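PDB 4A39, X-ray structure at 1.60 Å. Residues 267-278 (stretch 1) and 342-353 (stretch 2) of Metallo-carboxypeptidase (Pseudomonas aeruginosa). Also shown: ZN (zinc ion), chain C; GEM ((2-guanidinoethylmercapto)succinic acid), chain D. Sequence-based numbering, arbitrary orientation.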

ATOM      1  N   ASP A 267       4.772   7.222  19.279  1.00  6.11           N
ATOM      2  CA  ASP A 267       3.715   6.817  20.206  1.00  5.10           C
ATOM      3  C   ASP A 267       2.628   5.986  19.516  1.00  6.02           C
ATOM      4  O   ASP A 267       1.683   5.522  20.152  1.00  6.65           O
ATOM      5  N   LEU A 268       2.784   5.798  18.211  1.00  6.11           N
ATOM      6  CA  LEU A 268       1.852   5.016  17.404  1.00  7.85           C
ATOM      7  C   LEU A 268       2.525   4.777  16.066  1.00  7.29           C
ATOM      8  O   LEU A 268       3.177   5.675  15.531  1.00  6.30           O
ATOM      9  N   PHE A 269       2.374   3.574  15.523  1.00  5.67           N
ATOM     10  CA  PHE A 269       2.981   3.267  14.236  1.00  5.21           C
ATOM     11  C   PHE A 269       2.097   2.384  13.372  1.00  5.45           C
ATOM     12  O   PHE A 269       1.710   1.292  13.783  1.00  7.53           O
ATOM     13  N   LEU A 270       1.782   2.867  12.175  1.00  4.59           N
ATOM     14  CA  LEU A 270       0.971   2.103  11.236  1.00  4.13           C
ATOM     15  C   LEU A 270       1.778   1.956   9.947  1.00  4.56           C
ATOM     16  O   LEU A 270       2.215   2.953   9.368  1.00  4.17           O
ATOM     17  N   ASP A 271       1.979   0.712   9.521  1.00  2.89           N
ATOM     18  CA  ASP A 271       2.734   0.389   8.309  1.00  3.81           C
ATOM     19  C   ASP A 271       1.685  -0.099   7.305  1.00  3.35           C
ATOM     20  O   ASP A 271       1.106  -1.165   7.477  1.00  3.62           O
ATOM     21  N   ILE A 272       1.443   0.694   6.263  1.00  3.16           N
ATOM     22  CA  ILE A 272       0.412   0.375   5.274  1.00  4.64           C
ATOM     23  C   ILE A 272       0.873  -0.534   4.136  1.00  4.10           C
ATOM     24  O   ILE A 272       1.795  -0.193   3.389  1.00  5.47           O
ATOM     25  N   HIS A 273       0.194  -1.678   4.008  1.00  3.82           N
ATOM     26  CA  HIS A 273       0.498  -2.710   3.011  1.00  3.24           C
ATOM     27  C   HIS A 273      -0.749  -3.219   2.282  1.00  3.44           C
ATOM     28  O   HIS A 273      -1.868  -2.779   2.530  1.00  3.19           O
ATOM     29  N   GLY A 274      -0.521  -4.179   1.390  1.00  3.53           N
ATOM     30  CA  GLY A 274      -1.601  -4.802   0.646  1.00  4.21           C
ATOM     31  C   GLY A 274      -1.324  -6.293   0.588  1.00  4.79           C
ATOM     32  O   GLY A 274      -0.170  -6.700   0.451  1.00  4.25           O
ATOM     33  N   ASP A 275      -2.367  -7.113   0.709  1.00  3.84           N
ATOM     34  CA  ASP A 275      -2.198  -8.561   0.661  1.00  4.49           C
ATOM     35  C   ASP A 275      -2.878  -9.126  -0.576  1.00  5.54           C
ATOM     36  O   ASP A 275      -4.054  -8.874  -0.825  1.00  7.16           O
ATOM     37  N   GLU A 276      -2.118  -9.905  -1.338  1.00  6.33           N
ATOM     38  CA  GLU A 276      -2.593 -10.507  -2.577  1.00  7.12           C
ATOM     39  C   GLU A 276      -3.660 -11.581  -2.402  1.00  7.68           C
ATOM     40  O   GLU A 276      -4.634 -11.636  -3.158  1.00  8.98           O
ATOM     41  N   GLU A 277      -3.475 -12.417  -1.390  1.00  7.18           N
ATOM     42  CA  GLU A 277      -4.355 -13.554  -1.127  1.00  9.09           C
ATOM     43  C   GLU A 277      -5.689 -13.343  -0.415  1.00  6.99           C
ATOM     44  O   GLU A 277      -6.735 -13.776  -0.900  1.00  6.69           O
ATOM     45  N   ILE A 278      -5.650 -12.685   0.732  1.00  6.57           N
ATOM     46  CA  ILE A 278      -6.846 -12.491   1.548  1.00  6.24           C
ATOM     47  C   ILE A 278      -7.784 -11.380   1.085  1.00  5.30           C
ATOM     48  O   ILE A 278      -7.399 -10.217   1.025  1.00  5.43           O
ATOM     49  N   CYS A 342       5.109   1.125  21.604  1.00  4.61           N
ATOM     50  CA  CYS A 342       3.901   1.805  21.155  1.00  4.28           C
ATOM     51  C   CYS A 342       2.965   0.875  20.412  1.00  4.91           C
ATOM     52  O   CYS A 342       3.361  -0.199  19.962  1.00  4.51           O
ATOM     53  N   LEU A 343       1.714   1.302  20.289  1.00  4.38           N
ATOM     54  CA  LEU A 343       0.723   0.538  19.547  1.00  4.62           C
ATOM     55  C   LEU A 343       1.249   0.534  18.116  1.00  5.31           C
ATOM     56  O   LEU A 343       1.620   1.586  17.582  1.00  4.93           O
ATOM     57  N   ALA A 344       1.295  -0.642  17.500  1.00  5.32           N
ATOM     58  CA  ALA A 344       1.807  -0.765  16.140  1.00  6.61           C
ATOM     59  C   ALA A 344       1.082  -1.849  15.365  1.00  6.04           C
ATOM     60  O   ALA A 344       0.859  -2.945  15.878  1.00  6.95           O
ATOM     61  N   PHE A 345       0.744  -1.543  14.118  1.00  5.00           N
ATOM     62  CA  PHE A 345       0.043  -2.479  13.249  1.00  6.23           C
ATOM     63  C   PHE A 345       0.539  -2.423  11.816  1.00  7.43           C
ATOM     64  O   PHE A 345       1.041  -1.395  11.348  1.00  7.07           O
ATOM     65  N   THR A 346       0.377  -3.542  11.124  1.00  7.16           N
ATOM     66  CA  THR A 346       0.669  -3.608   9.707  1.00  8.57           C
ATOM     67  C   THR A 346      -0.773  -3.605   9.204  1.00  8.04           C
ATOM     68  O   THR A 346      -1.543  -4.492   9.574  1.00  9.91           O
ATOM     69  N   ILE A 347      -1.156  -2.598   8.426  1.00  6.12           N
ATOM     70  CA  ILE A 347      -2.518  -2.532   7.898  1.00  6.82           C
ATOM     71  C   ILE A 347      -2.491  -3.206   6.533  1.00  5.12           C
ATOM     72  O   ILE A 347      -1.633  -2.901   5.700  1.00  6.12           O
ATOM     73  N   GLU A 348      -3.436  -4.112   6.304  1.00  5.50           N
ATOM     74  CA  GLU A 348      -3.490  -4.856   5.051  1.00  4.94           C
ATOM     75  C   GLU A 348      -4.793  -4.700   4.281  1.00  5.63           C
ATOM     76  O   GLU A 348      -5.863  -5.045   4.777  1.00  6.25           O
ATOM     77  N   MET A 349      -4.694  -4.172   3.067  1.00  3.88           N
ATOM     78  CA  MET A 349      -5.850  -4.010   2.189  1.00  3.21           C
ATOM     79  C   MET A 349      -5.698  -5.047   1.076  1.00  4.34           C
ATOM     80  O   MET A 349      -4.585  -5.349   0.641  1.00  4.23           O
ATOM     81  N   PRO A 350      -6.818  -5.597   0.593  1.00  3.83           N
ATOM     82  CA  PRO A 350      -6.801  -6.616  -0.460  1.00  5.11           C
ATOM     83  C   PRO A 350      -6.627  -6.171  -1.906  1.00  3.39           C
ATOM     84  O   PRO A 350      -7.075  -5.095  -2.292  1.00  4.78           O
ATOM     85  N   PHE A 351      -5.973  -7.019  -2.698  1.00  4.86           N
ATOM     86  CA  PHE A 351      -5.820  -6.765  -4.127  1.00  3.60           C
ATOM     87  C   PHE A 351      -7.110  -7.234  -4.795  1.00  3.42           C
ATOM     88  O   PHE A 351      -7.407  -6.851  -5.927  1.00  3.00           O
ATOM     89  N   LYS A 352      -7.854  -8.085  -4.091  1.00  3.72           N
ATOM     90  CA  LYS A 352      -9.123  -8.626  -4.582  1.00  5.97           C
ATOM     91  C   LYS A 352     -10.220  -7.654  -4.147  1.00  6.59           C
ATOM     92  O   LYS A 352     -10.182  -6.483  -4.519  1.00  9.13           O
ATOM     93  N   ASP A 353     -11.190  -8.123  -3.368  1.00  6.99           N
ATOM     94  CA  ASP A 353     -12.263  -7.254  -2.878  1.00  6.33           C
ATOM     95  C   ASP A 353     -12.287  -7.440  -1.367  1.00  5.86           C
ATOM     96  O   ASP A 353     -11.612  -8.322  -0.840  1.00  7.48           O
TER

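Two parallel strands lie side by side here, so most side chains leave the sheet by one face or the other and pack beside a registered neighbour. Cys342 points toward stretch 1; its p rotamer sets SG 4.3 Å from Phe269 CB. Leu343 (t, p) meets Leu268 (t, p) at CD2 to CD1, 3.8 Å, while water 1 accepts from Leu343 N (3.0 Å) and donates to Asp267 O (2.7 Å), linking the backbones. Ala344 turns to the other face, its CB 4.2 Å from Phe269 CB and at the edge of that ring.

Phe345 (m) returns to the leucine face. Its CB lies 3.9 Å from Leu270 CD2, but its ring leads away. Thr346 (m) shares the opposite face with Asp271 and His273: CG2 is 3.5 Å from His273 CD2, and water 2 joins OG1 (3.0 Å) to Asp271 OD2 (2.8 Å). That same OD2 accepts from His273 NE2 at 2.6 Å, while ND1 on the same ring binds zinc at 2.2 Å.

Ile347 (m, m) packs its CB 3.8 Å from CD1 of Ile272, also m, m. On the face of Asp271 and His273, the end of Glu348 (m, m) comes nearer to stretch 1, placing OE2 3.3 Å from His273 CB and 2.8 Å from GEM O12, close enough that an acid group probably holds a proton between them. Met349 (m, t, m) brings CE to 3.4 Å from Ile272 CG2.

Beyond Pro350, whose CB sits 3.3 Å from Ile278 O, Phe351 (m) points toward stretch 1. Its CD1 is 3.5 Å from Glu276 CA and its CE1 3.9 Å from Gly274 C, filling space beside a residue without a side chain. Lys352 (m, t, t, t) is extended from chi2 onward, and NZ donates to Glu277 O at 2.9 Å and forms a long salt bridge with Glu277 OE2 at 4.0 Å.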

ATOM      1  CB  ASP A 267       3.099   8.051  20.875  1.00  5.83           C
ATOM      2  CG  ASP A 267       4.129   8.863  21.642  1.00  6.80           C
ATOM      3  OD1 ASP A 267       4.767   8.297  22.558  1.00  8.54           O
ATOM      4  OD2 ASP A 267       4.305  10.058  21.327  1.00  7.23           O
ATOM      5  CB  LEU A 268       0.548   5.779  17.161  1.00  8.88           C
ATOM      6  CG  LEU A 268      -0.381   5.080  16.159  1.00 12.25           C
ATOM      7  CD1 LEU A 268      -1.215   4.037  16.884  1.00 10.54           C
ATOM      8  CD2 LEU A 268      -1.276   6.095  15.481  1.00 15.00           C
ATOM      9  CB  PHE A 269       4.327   2.568  14.427  1.00  3.83           C
ATOM     10  CG  PHE A 269       4.993   2.178  13.135  1.00  4.59           C
ATOM     11  CD1 PHE A 269       5.432   3.153  12.239  1.00  6.84           C
ATOM     12  CD2 PHE A 269       5.164   0.839  12.805  1.00  4.60           C
ATOM     13  CE1 PHE A 269       6.030   2.794  11.032  1.00  5.52           C
ATOM     14  CE2 PHE A 269       5.762   0.468  11.599  1.00  4.48           C
ATOM     15  CZ  PHE A 269       6.197   1.444  10.712  1.00  4.35           C
ATOM     16  CB  LEU A 270      -0.350   2.823  10.947  1.00  4.17           C
ATOM     17  CG  LEU A 270      -1.282   3.066  12.139  1.00  7.09           C
ATOM     18  CD1 LEU A 270      -2.539   3.783  11.668  1.00  9.68           C
ATOM     19  CD2 LEU A 270      -1.645   1.737  12.790  1.00  7.84           C
ATOM     20  CB  ASP A 271       3.759  -0.701   8.659  1.00  4.67           C
ATOM     21  CG  ASP A 271       4.715  -1.013   7.525  1.00  3.75           C
ATOM     22  OD1 ASP A 271       4.874  -0.182   6.604  1.00  5.49           O
ATOM     23  OD2 ASP A 271       5.323  -2.100   7.568  1.00  3.32           O
ATOM     24  CB  ILE A 272      -0.191   1.669   4.680  1.00  2.39           C
ATOM     25  CG1 ILE A 272      -0.433   2.703   5.791  1.00  5.17           C
ATOM     26  CG2 ILE A 272      -1.516   1.350   3.989  1.00  4.30           C
ATOM     27  CD1 ILE A 272      -1.331   2.216   6.932  1.00  5.67           C
ATOM     28  CB  HIS A 273       1.134  -3.931   3.689  1.00  3.92           C
ATOM     29  CG  HIS A 273       2.503  -3.695   4.250  1.00  3.61           C
ATOM     30  ND1 HIS A 273       3.639  -4.222   3.673  1.00  4.98           N
ATOM     31  CD2 HIS A 273       2.916  -3.039   5.360  1.00  5.02           C
ATOM     32  CE1 HIS A 273       4.692  -3.902   4.404  1.00  6.78           C
ATOM     33  NE2 HIS A 273       4.281  -3.184   5.434  1.00  5.99           N
ATOM     34  CB  ASP A 275      -2.785  -9.229   1.905  1.00  5.94           C
ATOM     35  CG  ASP A 275      -2.473 -10.716   1.962  1.00  8.27           C
ATOM     36  OD1 ASP A 275      -1.332 -11.077   2.314  1.00  7.44           O
ATOM     37  OD2 ASP A 275      -3.367 -11.523   1.631  1.00 10.66           O
ATOM     38  CB  GLU A 276      -1.400 -11.111  -3.341  1.00  8.20           C
ATOM     39  CG  GLU A 276      -0.323 -10.097  -3.756  1.00  6.98           C
ATOM     40  CD  GLU A 276       0.770  -9.888  -2.710  1.00 10.22           C
ATOM     41  OE1 GLU A 276       0.559 -10.205  -1.522  1.00  7.70           O
ATOM     42  OE2 GLU A 276       1.850  -9.385  -3.083  1.00 10.28           O
ATOM     43  CB  GLU A 277      -3.549 -14.603  -0.352  1.00 10.14           C
ATOM     44  CG  GLU A 277      -4.324 -15.824   0.131  1.00 13.85           C
ATOM     45  CD  GLU A 277      -4.639 -16.794  -0.983  1.00 17.84           C
ATOM     46  OE1 GLU A 277      -3.722 -17.102  -1.775  1.00 19.23           O
ATOM     47  OE2 GLU A 277      -5.799 -17.255  -1.062  1.00 21.04           O
ATOM     48  CB  ILE A 278      -6.429 -12.246   3.007  1.00  7.20           C
ATOM     49  CG1 ILE A 278      -5.621 -13.449   3.503  1.00  8.07           C
ATOM     50  CG2 ILE A 278      -7.655 -12.004   3.888  1.00  8.33           C
ATOM     51  CD1 ILE A 278      -4.959 -13.238   4.860  1.00 12.69           C
ATOM     52  CB  CYS A 342       4.266   2.958  20.214  1.00  4.31           C
ATOM     53  SG  CYS A 342       5.045   2.418  18.656  1.00  6.67           S
ATOM     54  CB  LEU A 343      -0.638   1.235  19.613  1.00  5.82           C
ATOM     55  CG  LEU A 343      -1.761   0.636  18.760  1.00  5.70           C
ATOM     56  CD1 LEU A 343      -2.007  -0.810  19.174  1.00  7.50           C
ATOM     57  CD2 LEU A 343      -3.029   1.458  18.934  1.00  6.05           C
ATOM     58  CB  ALA A 344       3.300  -1.076  16.172  1.00  4.96           C
ATOM     59  CB  PHE A 345      -1.449  -2.145  13.151  1.00  6.42           C
ATOM     60  CG  PHE A 345      -2.289  -2.605  14.305  1.00  7.82           C
ATOM     61  CD1 PHE A 345      -2.492  -3.959  14.544  1.00  8.03           C
ATOM     62  CD2 PHE A 345      -2.954  -1.675  15.098  1.00  9.04           C
ATOM     63  CE1 PHE A 345      -3.354  -4.381  15.553  1.00  8.29           C
ATOM     64  CE2 PHE A 345      -3.815  -2.088  16.110  1.00  8.92           C
ATOM     65  CZ  PHE A 345      -4.016  -3.442  16.336  1.00  9.21           C
ATOM     66  CB  THR A 346       1.326  -4.938   9.296  1.00 10.13           C
ATOM     67  OG1 THR A 346       2.638  -5.026   9.872  1.00 12.22           O
ATOM     68  CG2 THR A 346       1.434  -5.021   7.786  1.00 10.96           C
ATOM     69  CB  ILE A 347      -3.012  -1.064   7.748  1.00  6.80           C
ATOM     70  CG1 ILE A 347      -3.057  -0.380   9.122  1.00  8.91           C
ATOM     71  CG2 ILE A 347      -4.391  -1.043   7.108  1.00  6.80           C
ATOM     72  CD1 ILE A 347      -4.010  -1.032  10.111  1.00 11.71           C
ATOM     73  CB  GLU A 348      -3.265  -6.342   5.330  1.00  6.60           C
ATOM     74  CG  GLU A 348      -1.913  -6.700   5.933  1.00  8.84           C
ATOM     75  CD  GLU A 348      -0.781  -6.626   4.934  1.00  9.93           C
ATOM     76  OE1 GLU A 348      -1.055  -6.549   3.716  1.00 11.16           O
ATOM     77  OE2 GLU A 348       0.390  -6.658   5.368  1.00 13.18           O
ATOM     78  CB  MET A 349      -5.895  -2.598   1.612  1.00  3.82           C
ATOM     79  CG  MET A 349      -6.258  -1.527   2.633  1.00  5.20           C
ATOM     80  SD  MET A 349      -5.991   0.123   1.954  1.00  5.65           S
ATOM     81  CE  MET A 349      -4.206   0.298   2.236  1.00  4.72           C
ATOM     82  CB  PRO A 350      -8.138  -7.311  -0.265  1.00  4.80           C
ATOM     83  CG  PRO A 350      -9.038  -6.151   0.070  1.00  4.69           C
ATOM     84  CD  PRO A 350      -8.196  -5.355   1.067  1.00  4.60           C
ATOM     85  CB  PHE A 351      -4.650  -7.558  -4.727  1.00  3.43           C
ATOM     86  CG  PHE A 351      -3.321  -6.885  -4.574  1.00  2.96           C
ATOM     87  CD1 PHE A 351      -2.561  -7.065  -3.423  1.00  3.70           C
ATOM     88  CD2 PHE A 351      -2.833  -6.057  -5.575  1.00  2.56           C
ATOM     89  CE1 PHE A 351      -1.333  -6.427  -3.273  1.00  2.67           C
ATOM     90  CE2 PHE A 351      -1.605  -5.411  -5.438  1.00  2.38           C
ATOM     91  CZ  PHE A 351      -0.852  -5.598  -4.283  1.00  4.20           C
ATOM     92  CB  LYS A 352      -9.354 -10.030  -3.996  1.00  4.25           C
ATOM     93  CG  LYS A 352      -8.334 -11.068  -4.470  1.00  3.64           C
ATOM     94  CD  LYS A 352      -8.480 -12.390  -3.736  1.00  4.03           C
ATOM     95  CE  LYS A 352      -7.470 -13.420  -4.236  1.00  4.78           C
ATOM     96  NZ  LYS A 352      -7.607 -14.713  -3.501  1.00  3.96           N
ATOM     97  CB  ASP A 353     -13.616  -7.695  -3.469  1.00  6.36           C
ATOM     98  CG  ASP A 353     -14.703  -6.615  -3.380  1.00  6.93           C
ATOM     99  OD1 ASP A 353     -14.508  -5.576  -2.721  1.00  7.37           O
ATOM    100  OD2 ASP A 353     -15.779  -6.820  -3.982  1.00  9.39           O
TER
HETATM  101 ZN    ZN C1376       3.745  -5.469   1.916  1.00  4.89          ZN
HETATM  102  C8  GEM D1377       3.979  -8.493   5.495  1.00 20.65           C
HETATM  103  S7  GEM D1377       3.721  -6.881   6.323  1.00 27.79           S
HETATM  104  C6  GEM D1377       3.335  -7.436   8.023  1.00 21.99           C
HETATM  105  C5  GEM D1377       2.663  -8.810   8.109  1.00 19.59           C
HETATM  106  N3  GEM D1377       3.622  -9.873   7.779  1.00 18.95           N
HETATM  107  C1  GEM D1377       3.977 -10.750   8.716  1.00 17.79           C
HETATM  108  N4  GEM D1377       3.468 -10.644   9.941  1.00 18.93           N
HETATM  109  N2  GEM D1377       4.840 -11.723   8.441  1.00 18.70           N
HETATM  110  C9  GEM D1377       5.379  -8.593   4.884  1.00 19.23           C
HETATM  111  O14 GEM D1377       6.179  -7.656   5.106  1.00 16.11           O
HETATM  112  O15 GEM D1377       5.620  -9.611   4.204  1.00 18.70           O
HETATM  113  C10 GEM D1377       2.906  -8.740   4.433  1.00 17.72           C
HETATM  114  C11 GEM D1377       2.947  -7.686   3.323  1.00 15.49           C
HETATM  115  O12 GEM D1377       1.877  -7.102   3.044  1.00  9.14           O
HETATM  116  O13 GEM D1377       4.048  -7.499   2.764  1.00 12.44           O
HETATM  117  O   HOH W   1       1.217   3.623  22.064  1.00  7.15           O
HETATM  118  O   HOH W   2       5.495  -4.332   9.230  1.00  4.07           O
HETATM  119  O   HOH W   3      -6.943  -9.915  -1.835  1.00  4.96           O
HETATM  120  O   HOH W   4      -6.399 -17.360  -3.642  1.00  9.40           O